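Local atomic coordinates of adenine phosphoribosyltransferase (Leishmania donovani, PDB entry 1QB8), a protein that probably catalyses the transfer of phosphoribose from 5-phospho-alpha-D-ribose 1-diphosphate to adenine, giving AMP and diphosphate in purine salvage. Residues 141-146 against 169-174. Residues are numbered along the deposited sequence; the frame is centred on the assembly and turned at random.
With AMP (adenosine monophosphate), chain C.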
loop_
_atom_site.group_PDB
_atom_site.type_symbol
_atom_site.label_atom_id
_atom_site.label_comp_id
_atom_site.label_asym_id
_atom_site.label_seq_id
_atom_site.Cartn_x
_atom_site.Cartn_y
_atom_site.Cartn_z
ATOM N N VAL A 141 15.374 10.925 4.757
ATOM C CA VAL A 141 14.379 10.028 4.198
ATOM C C VAL A 141 14.860 8.734 3.575
ATOM O O VAL A 141 15.773 8.725 2.742
ATOM C CB VAL A 141 13.571 10.771 3.104
ATOM C CG1 VAL A 141 12.333 9.978 2.707
ATOM C CG2 VAL A 141 13.197 12.168 3.575
ATOM N N VAL A 142 14.189 7.650 3.950
ATOM C CA VAL A 142 14.458 6.336 3.395
ATOM C C VAL A 142 13.387 6.124 2.315
ATOM O O VAL A 142 12.190 6.263 2.587
ATOM C CB VAL A 142 14.322 5.236 4.457
ATOM C CG1 VAL A 142 14.470 3.855 3.821
ATOM C CG2 VAL A 142 15.368 5.422 5.531
ATOM N N LEU A 143 13.820 5.870 1.080
ATOM C CA LEU A 143 12.896 5.627 -0.029
ATOM C C LEU A 143 12.702 4.118 -0.145
ATOM O O LEU A 143 13.678 3.364 -0.050
ATOM C CB LEU A 143 13.472 6.170 -1.344
ATOM C CG LEU A 143 13.337 7.659 -1.676
ATOM C CD1 LEU A 143 13.866 8.504 -0.550
ATOM C CD2 LEU A 143 14.086 7.956 -2.950
ATOM N N ILE A 144 11.463 3.673 -0.377
ATOM C CA ILE A 144 11.188 2.240 -0.479
ATOM C C ILE A 144 10.136 1.837 -1.513
ATOM O O ILE A 144 9.127 2.513 -1.687
ATOM C CB ILE A 144 10.815 1.643 0.913
ATOM C CG1 ILE A 144 10.826 0.113 0.864
ATOM C CG2 ILE A 144 9.460 2.133 1.359
ATOM C CD1 ILE A 144 10.698 -0.552 2.230
ATOM N N ASP A 145 10.400 0.724 -2.194
ATOM C CA ASP A 145 9.512 0.156 -3.207
ATOM C C ASP A 145 9.858 -1.333 -3.279
ATOM O O ASP A 145 10.872 -1.754 -2.713
ATOM C CB ASP A 145 9.767 0.812 -4.564
ATOM C CG ASP A 145 8.599 0.652 -5.524
ATOM O OD1 ASP A 145 8.673 1.220 -6.625
ATOM O OD2 ASP A 145 7.594 -0.004 -5.183
ATOM N N ASP A 146 9.040 -2.132 -3.964
ATOM C CA ASP A 146 9.327 -3.563 -4.049
ATOM C C ASP A 146 10.416 -3.946 -5.050
ATOM O O ASP A 146 11.361 -4.648 -4.694
ATOM C CB ASP A 146 8.053 -4.389 -4.284
ATOM C CG ASP A 146 7.476 -4.215 -5.677
ATOM O OD1 ASP A 146 6.878 -5.191 -6.188
ATOM O OD2 ASP A 146 7.603 -3.110 -6.251
ATOM N N VAL A 169 18.551 8.949 2.599
ATOM C CA VAL A 169 19.376 8.034 3.376
ATOM C C VAL A 169 19.844 6.938 2.415
ATOM O O VAL A 169 21.034 6.623 2.330
ATOM C CB VAL A 169 18.564 7.396 4.542
ATOM C CG1 VAL A 169 19.376 6.308 5.237
ATOM C CG2 VAL A 169 18.166 8.461 5.549
ATOM N N GLU A 170 18.885 6.387 1.679
ATOM C CA GLU A 170 19.128 5.337 0.703
ATOM C C GLU A 170 17.818 4.939 0.045
ATOM O O GLU A 170 16.730 5.271 0.533
ATOM C CB GLU A 170 19.747 4.109 1.371
ATOM C CG GLU A 170 18.856 3.447 2.409
ATOM C CD GLU A 170 19.624 2.562 3.366
ATOM O OE1 GLU A 170 20.864 2.657 3.413
ATOM O OE2 GLU A 170 18.986 1.770 4.082
ATOM N N MET A 171 17.935 4.280 -1.101
ATOM C CA MET A 171 16.785 3.781 -1.829
ATOM C C MET A 171 16.826 2.299 -1.537
ATOM O O MET A 171 17.847 1.649 -1.771
ATOM C CB MET A 171 16.953 4.024 -3.332
ATOM C CG MET A 171 15.977 3.263 -4.245
ATOM S SD MET A 171 14.255 3.747 -4.113
ATOM C CE MET A 171 13.414 2.188 -4.531
ATOM N N VAL A 172 15.760 1.772 -0.953
ATOM C CA VAL A 172 15.724 0.353 -0.657
ATOM C C VAL A 172 14.666 -0.361 -1.486
ATOM O O VAL A 172 13.583 0.169 -1.725
ATOM C CB VAL A 172 15.556 0.078 0.869
ATOM C CG1 VAL A 172 14.460 0.922 1.451
ATOM C CG2 VAL A 172 15.270 -1.401 1.124
ATOM N N SER A 173 15.027 -1.528 -2.004
ATOM C CA SER A 173 14.105 -2.313 -2.806
ATOM C C SER A 173 14.197 -3.759 -2.363
ATOM O O SER A 173 15.255 -4.213 -1.922
ATOM C CB SER A 173 14.448 -2.205 -4.291
ATOM O OG SER A 173 15.742 -2.715 -4.560
ATOM N N ILE A 174 13.078 -4.470 -2.415
ATOM C CA ILE A 174 13.080 -5.876 -2.034
ATOM C C ILE A 174 13.878 -6.636 -3.097
ATOM O O ILE A 174 14.759 -7.429 -2.774
ATOM C CB ILE A 174 11.643 -6.455 -1.962
ATOM C CG1 ILE A 174 10.800 -5.661 -0.959
ATOM C CG2 ILE A 174 11.683 -7.927 -1.583
ATOM C CD1 ILE A 174 11.369 -5.613 0.457
HETATM P P AMP C . 11.137 1.439 -12.420
HETATM O O1P AMP C . 10.631 2.829 -12.318
HETATM O O2P AMP C . 12.306 1.050 -11.606
HETATM O O3P AMP C . 11.425 1.102 -13.952
HETATM O "O5'" AMP C . 10.009 0.474 -12.108
HETATM C "C5'" AMP C . 8.598 0.962 -11.809
HETATM C "C4'" AMP C . 7.811 -0.033 -10.971
HETATM O "O4'" AMP C . 7.340 -1.051 -11.851
HETATM C "C3'" AMP C . 8.646 -0.737 -9.866
HETATM O "O3'" AMP C . 8.401 -0.240 -8.568
HETATM C "C2'" AMP C . 8.210 -2.168 -9.833
HETATM O "O2'" AMP C . 7.061 -2.237 -8.994
HETATM C "C1'" AMP C . 7.831 -2.246 -11.315
HETATM N N9 AMP C . 8.356 -3.274 -12.171
HETATM C C8 AMP C . 9.300 -3.155 -13.151
HETATM N N7 AMP C . 9.766 -4.310 -13.530
HETATM C C5 AMP C . 9.109 -5.274 -12.773
HETATM C C6 AMP C . 9.159 -6.681 -12.706
HETATM N N6 AMP C . 9.981 -7.417 -13.485
HETATM N N1 AMP C . 8.331 -7.272 -11.806
HETATM C C2 AMP C . 7.527 -6.540 -11.042
HETATM N N3 AMP C . 7.379 -5.208 -11.002
HETATM C C4 AMP C . 8.208 -4.597 -11.907
#
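Leu143 uses both its N and its O on strand 169-173, as in a parallel sheet: its N donates to Glu170 O at 3.0 Å and its O accepts Val172 N at 2.8 Å. The two strands run parallel, 14° apart, and two further bonds extend the pairing, a straight one from Val169 N to Val141 O and a longer one from Asp145 N to Val172 O (3.3 Å). Ile144 and Val172 lie side by side on one face, pointing the same way. CG1 of Val172 sits between its own backbone N and carbonyl carbon (chi1 47°), which places it 3.8 Å from Ile144 CB and equally near Val142 CG1. Tyr65 of helix 51-67 packs on Val142 and Val172. On the other face Met171 reaches across the strand pair: its chain bends at chi2 (67°), bringing SD against Leu143 CB at 3.8 Å and CE against Asp145 CB at 3.9 Å. Helix 152-163 lies on this face, touching Leu143 through Leu158 and Val161 and Met171 through Ala154.

At the C-terminal ends of the strands the two acids turn from the sheet to the nucleotide. Asp145 OD1 lies 2.4 Å from AMP O3', unusually short and doubtful as to kind, while OD2 accepts a bent hydrogen bond from Asp146 N, which approaches from above the carboxylate plane and should restrict the group's rotation. Asp146 OD2 lies 2.9 Å from AMP O2', and its OD1 forms a salt bridge with Arg81, which also binds AMP. Parallel central strands ending in adjacent acids beneath a ribose are characteristic of the type I phosphoribosyltransferase fold. The backbone pairing and the packing on its faces lead into two carboxylates beside the ribose hydroxyls, where Asp145 also serves as a magnesium-binding residue, consistent with joint recognition of sugar and metal.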